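Local coordinates for protein cytolethal distending toxin subunit B (Escherichia coli, PDB 2F1N) that nicks DNA as the endonuclease subunit of a tripartite bacterial toxin and very probably causes the DNA damage that leads to cell cycle arrest and cell distension, at residues L159-Y164 / M195-P200; N22-S27 / V53-S58. One frame throughout, in Å; residues are numbered along the deposited sequence.

Contact 1 of 2, residues L159-Y164 / M195-P200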
loop_
_atom_site.group_PDB
_atom_site.type_symbol
_atom_site.label_atom_id
_atom_site.label_comp_id
_atom_site.label_asym_id
_atom_site.label_seq_id
_atom_site.Cartn_x
_atom_site.Cartn_y
_atom_site.Cartn_z
ATOM N N LEU A 159 -9.275 5.403 8.583
ATOM C CA LEU A 159 -8.703 4.282 7.821
ATOM C C LEU A 159 -7.807 3.386 8.691
ATOM O O LEU A 159 -7.890 2.156 8.617
ATOM C CB LEU A 159 -7.889 4.777 6.622
ATOM C CG LEU A 159 -8.795 5.382 5.539
ATOM C CD1 LEU A 159 -7.932 6.208 4.494
ATOM C CD2 LEU A 159 -9.626 4.305 4.838
ATOM N N VAL A 160 -6.942 4.011 9.474
ATOM C CA VAL A 160 -6.022 3.241 10.327
ATOM C C VAL A 160 -6.869 2.487 11.346
ATOM O O VAL A 160 -6.603 1.297 11.619
ATOM C CB VAL A 160 -5.010 4.124 11.060
ATOM C CG1 VAL A 160 -4.129 3.279 12.024
ATOM C CG2 VAL A 160 -4.086 4.843 10.057
ATOM N N GLU A 161 -7.851 3.174 11.921
ATOM C CA GLU A 161 -8.725 2.561 12.917
ATOM C C GLU A 161 -9.533 1.370 12.346
ATOM O O GLU A 161 -9.729 0.330 13.039
ATOM C CB GLU A 161 -9.608 3.601 13.603
ATOM C CG GLU A 161 -8.762 4.593 14.406
ATOM C CD GLU A 161 -9.435 5.912 14.722
ATOM O OE1 GLU A 161 -10.557 6.176 14.239
ATOM O OE2 GLU A 161 -8.790 6.717 15.454
ATOM N N GLU A 162 -9.966 1.501 11.102
ATOM C CA GLU A 162 -10.647 0.395 10.434
ATOM C C GLU A 162 -9.784 -0.864 10.338
ATOM O O GLU A 162 -10.277 -1.958 10.568
ATOM C CB GLU A 162 -11.198 0.764 9.058
ATOM C CG GLU A 162 -12.064 -0.368 8.458
ATOM C CD GLU A 162 -12.923 0.047 7.273
ATOM O OE1 GLU A 162 -12.384 0.424 6.238
ATOM O OE2 GLU A 162 -14.168 -0.018 7.368
ATOM N N VAL A 163 -8.495 -0.710 10.021
ATOM C CA VAL A 163 -7.604 -1.868 9.908
ATOM C C VAL A 163 -7.382 -2.460 11.292
ATOM O O VAL A 163 -7.472 -3.666 11.469
ATOM C CB VAL A 163 -6.227 -1.473 9.317
ATOM C CG1 VAL A 163 -5.249 -2.665 9.389
ATOM C CG2 VAL A 163 -6.410 -0.985 7.840
ATOM N N TYR A 164 -7.108 -1.621 12.275
ATOM C CA TYR A 164 -6.910 -2.139 13.636
ATOM C C TYR A 164 -8.161 -2.932 14.098
ATOM O O TYR A 164 -8.069 -4.042 14.651
ATOM C CB TYR A 164 -6.748 -0.930 14.581
ATOM C CG TYR A 164 -6.861 -1.293 16.049
ATOM C CD1 TYR A 164 -5.764 -1.795 16.744
ATOM C CD2 TYR A 164 -8.060 -1.102 16.740
ATOM C CE1 TYR A 164 -5.875 -2.078 18.119
ATOM C CE2 TYR A 164 -8.184 -1.414 18.071
ATOM C CZ TYR A 164 -7.089 -1.899 18.759
ATOM O OH TYR A 164 -7.220 -2.172 20.121
ATOM N N MET A 195 -1.653 12.097 16.355
ATOM C CA MET A 195 -2.390 12.824 17.419
ATOM C C MET A 195 -3.919 12.689 17.340
ATOM O O MET A 195 -4.637 13.033 18.291
ATOM C CB MET A 195 -1.957 14.293 17.539
ATOM C CG MET A 195 -2.742 15.264 16.644
ATOM S SD MET A 195 -1.951 16.880 16.445
ATOM C CE MET A 195 -2.807 17.908 17.514
ATOM N N ASN A 196 -4.397 12.219 16.189
ATOM C CA ASN A 196 -5.803 12.010 15.920
ATOM C C ASN A 196 -6.246 10.540 15.938
ATOM O O ASN A 196 -7.379 10.220 15.608
ATOM C CB ASN A 196 -6.187 12.780 14.646
ATOM C CG ASN A 196 -6.242 14.274 14.922
ATOM O OD1 ASN A 196 -7.105 14.694 15.682
ATOM N ND2 ASN A 196 -5.316 15.065 14.354
ATOM N N LEU A 197 -5.350 9.660 16.360
ATOM C CA LEU A 197 -5.711 8.266 16.607
ATOM C C LEU A 197 -6.196 8.069 18.041
ATOM O O LEU A 197 -5.777 8.796 18.936
ATOM C CB LEU A 197 -4.513 7.347 16.347
ATOM C CG LEU A 197 -4.024 7.343 14.909
ATOM C CD1 LEU A 197 -2.703 6.675 14.853
ATOM C CD2 LEU A 197 -5.050 6.640 14.010
ATOM N N THR A 198 -7.094 7.102 18.251
ATOM C CA THR A 198 -7.484 6.748 19.621
ATOM C C THR A 198 -6.302 6.200 20.418
ATOM O O THR A 198 -5.321 5.705 19.877
ATOM C CB THR A 198 -8.633 5.714 19.666
ATOM O OG1 THR A 198 -8.236 4.558 18.916
ATOM C CG2 THR A 198 -9.863 6.203 18.955
ATOM N N VAL A 199 -6.408 6.270 21.747
ATOM C CA VAL A 199 -5.351 5.753 22.605
ATOM C C VAL A 199 -4.986 4.278 22.315
ATOM O O VAL A 199 -3.824 3.958 22.180
ATOM C CB VAL A 199 -5.733 5.860 24.089
ATOM C CG1 VAL A 199 -4.636 5.212 24.951
ATOM C CG2 VAL A 199 -6.014 7.312 24.443
ATOM N N PRO A 200 -5.946 3.373 22.243
ATOM C CA PRO A 200 -5.575 1.967 21.985
ATOM C C PRO A 200 -4.903 1.792 20.620
ATOM O O PRO A 200 -3.981 1.001 20.528
ATOM C CB PRO A 200 -6.909 1.259 22.012
ATOM C CG PRO A 200 -7.697 2.129 22.929
ATOM C CD PRO A 200 -7.408 3.521 22.402
HETATM O O HOH W 1 -10.217 8.732 16.394
#
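Glu161 reaches from helix 156-168 to the backbone of the loop that leads into helix 199-203. The contact pins this loop, part of the nuclear localization signal, against a helix of the DNase I-like fold. Its polar part centres on one carboxylate oxygen. Thr198 N donates to Glu161 OE2 at 3.3 Å, with an angle of 148° at the hydrogen. The donor meets the anti side of the oxygen and lies 25° out of the carboxylate plane. Thr198 is the N-cap residue of helix 199-203, so the carboxylate sits close to the start of that helix, where the helix dipole would be expected to favour a negative charge. The CG2 methyl of Thr198 comes within 3.7 Å of the same Glu161 OE2.

The apolar part lies deeper. Val160 and Leu197 cross at about a right angle, and Leu197 CD2 lies 3.9 Å from Val160 CB. Val160 also rests on Ile182 of strand 179-183 and on Val201 of helix 199-203, so it lies between the sheet and that helix. Nearer the surface, the side chains of Tyr164 and Pro200 cross obliquely, and Tyr164 OH approaches Pro200 CB at 3.9 Å.

A water completes the polar link. It donates to Glu161 OE2 at 2.6 Å and to Asn196 O at 3.3 Å.

Contact 2 of 2, residues N22-S27 / V53-S58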
loop_
_atom_site.group_PDB
_atom_site.type_symbol
_atom_site.label_atom_id
_atom_site.label_comp_id
_atom_site.label_asym_id
_atom_site.label_seq_id
_atom_site.Cartn_x
_atom_site.Cartn_y
_atom_site.Cartn_z
ATOM N N ASN A 22 2.209 6.933 -5.011
ATOM C CA ASN A 22 1.034 7.464 -5.669
ATOM C C ASN A 22 1.533 7.915 -7.041
ATOM O O ASN A 22 2.325 8.864 -7.153
ATOM C CB ASN A 22 0.504 8.653 -4.846
ATOM C CG ASN A 22 -0.674 9.376 -5.492
ATOM O OD1 ASN A 22 -0.858 9.321 -6.686
ATOM N ND2 ASN A 22 -1.456 10.085 -4.685
ATOM N N LEU A 23 1.139 7.191 -8.073
ATOM C CA LEU A 23 1.739 7.452 -9.368
ATOM C C LEU A 23 0.939 8.444 -10.192
ATOM O O LEU A 23 1.364 8.767 -11.321
ATOM C CB LEU A 23 2.092 6.165 -10.112
ATOM C CG LEU A 23 1.072 5.126 -10.532
ATOM C CD1 LEU A 23 0.354 5.622 -11.801
ATOM C CD2 LEU A 23 1.726 3.795 -10.805
ATOM N N GLN A 24 -0.151 8.968 -9.620
ATOM C CA GLN A 24 -0.927 10.044 -10.250
ATOM C C GLN A 24 -1.262 9.666 -11.683
ATOM O O GLN A 24 -1.055 10.466 -12.624
ATOM C CB GLN A 24 -0.149 11.362 -10.173
ATOM C CG GLN A 24 -0.159 11.937 -8.768
ATOM C CD GLN A 24 0.266 13.430 -8.736
ATOM O OE1 GLN A 24 1.154 13.848 -9.486
ATOM N NE2 GLN A 24 -0.404 14.216 -7.907
ATOM N N GLY A 25 -1.815 8.455 -11.818
ATOM C CA GLY A 25 -2.061 7.836 -13.094
ATOM C C GLY A 25 -3.526 8.014 -13.439
ATOM O O GLY A 25 -4.361 8.324 -12.583
ATOM N N ALA A 26 -3.825 7.739 -14.703
ATOM C CA ALA A 26 -5.175 7.829 -15.232
ATOM C C ALA A 26 -5.320 6.576 -16.063
ATOM O O ALA A 26 -4.337 6.129 -16.670
ATOM C CB ALA A 26 -5.294 9.050 -16.143
ATOM N N SER A 27 -6.525 6.023 -16.100
ATOM C CA SER A 27 -6.728 4.707 -16.738
ATOM C C SER A 27 -6.288 4.627 -18.204
ATOM O O SER A 27 -5.835 3.595 -18.669
ATOM C CB SER A 27 -8.158 4.189 -16.537
ATOM O OG SER A 27 -9.104 5.250 -16.526
ATOM N N VAL A 53 0.228 0.911 -4.342
ATOM C CA VAL A 53 0.070 1.962 -5.377
ATOM C C VAL A 53 -1.260 2.704 -5.184
ATOM O O VAL A 53 -2.325 2.067 -4.906
ATOM C CB VAL A 53 0.103 1.321 -6.805
ATOM C CG1 VAL A 53 0.108 2.446 -7.931
ATOM C CG2 VAL A 53 1.310 0.382 -6.965
ATOM N N GLN A 54 -1.208 4.050 -5.337
ATOM C CA GLN A 54 -2.421 4.877 -5.359
ATOM C C GLN A 54 -2.499 5.646 -6.706
ATOM O O GLN A 54 -1.484 5.749 -7.395
ATOM C CB GLN A 54 -2.466 5.887 -4.175
ATOM C CG GLN A 54 -2.250 5.132 -2.800
ATOM C CD GLN A 54 -0.768 4.960 -2.516
ATOM O OE1 GLN A 54 0.045 5.844 -2.842
ATOM N NE2 GLN A 54 -0.383 3.774 -1.973
ATOM N N GLU A 55 -3.703 6.096 -7.062
ATOM C CA GLU A 55 -3.979 6.686 -8.410
ATOM C C GLU A 55 -3.348 5.784 -9.473
ATOM O O GLU A 55 -2.588 6.235 -10.345
ATOM C CB GLU A 55 -3.448 8.122 -8.481
ATOM C CG GLU A 55 -4.069 8.977 -7.374
ATOM C CD GLU A 55 -3.754 10.469 -7.485
ATOM O OE1 GLU A 55 -3.556 11.002 -8.619
ATOM O OE2 GLU A 55 -3.799 11.091 -6.412
ATOM N N ALA A 56 -3.713 4.500 -9.418
ATOM C CA ALA A 56 -2.960 3.468 -10.137
ATOM C C ALA A 56 -3.291 3.405 -11.641
ATOM O O ALA A 56 -2.578 2.734 -12.402
ATOM C CB ALA A 56 -3.180 2.067 -9.487
ATOM N N GLY A 57 -4.327 4.117 -12.092
ATOM C CA GLY A 57 -4.629 4.014 -13.525
ATOM C C GLY A 57 -5.197 2.630 -13.863
ATOM O O GLY A 57 -6.146 2.170 -13.239
ATOM N N SER A 58 -4.614 2.005 -14.859
ATOM C CA SER A 58 -5.012 0.699 -15.350
ATOM C C SER A 58 -3.764 -0.167 -15.181
ATOM O O SER A 58 -2.638 0.337 -15.284
ATOM C CB SER A 58 -5.389 0.820 -16.839
ATOM O OG SER A 58 -6.718 1.392 -16.965
HETATM O O HOH W 2 -3.195 13.540 -6.486
HETATM O O HOH W 3 -4.427 10.678 -11.015
#
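Asn22 and Glu55 meet side chain to side chain beside the parallel pairing of Asn22 with Gln54, in the beta-alpha-beta unit of strand 18-25, helix 31-42 and strand 50-56. Asn22 ND2 donates to Glu55 OE2 at 3.1 Å. The oxygen lies nearly in the amide plane, but the nitrogen stands well above the carboxylate plane. Asn22 ND2 also bonds Asp185 OD2. Asn22 OD1 accepts from Gln24 N at 3.0 Å and closes an Asx turn. Bonds at both ends thus fix the rotation of the amide.

The tight part is backbone and apolar. Leu23 N donates to Gln54 O at 3.1 Å, and Gly25 N donates to Glu55 O at 2.8 Å. Leu23 CG lies between its backbone N and carbonyl carbon (chi1 62°). Its CD2 touches Val53 CG1 at 3.6 Å, while its CD1 comes close to Glu55 O. Gly25 suits this place, since a CB there would clash with Glu55 O and Leu23 CD1. Ser58 OG donates to Ser27 O at 2.9 Å and holds the far end of the contact.

The side of Gln24 and Glu55 is partly exposed and reached by water. Gln24 lies alongside Glu55, and one water joins Gln24 NE2 to Glu55 OE2, while Gln24 OE1 takes a bond from Asp253 N. A second water lies 2.6 Å from Glu55 OE1 and also near Gly25 O.

Asn22, Glu55, Asp185 and nearby His147 and His254 form a polar cluster. In DNase I-like nucleases an equivalent asparagine and glutamate belong to the metal-binding active site, which is consistent with Asn22 and Glu55 lying in that part of the site.

How the contacts relate
Contact 2 lies nearer the middle of the chain: its centre is about 12 Å from the centre of the chain, against about 17 Å for contact 1. The centres of the two contacts are about 26 Å apart, and they do not touch. Contact 2 joins neighbouring strands of the eight-stranded sheet. Contact 1 joins helix 156-168 to a loop and the start of helix 199-203, beside the six-stranded sheet. No helix or strand is common to both. Each uses a glutamate and water, but differently. In contact 1 the carboxylate holds backbone beside a more exposed loop. In contact 2 it faces an asparagine in a polar cluster, with more backbone bonds and about twice the buried surface.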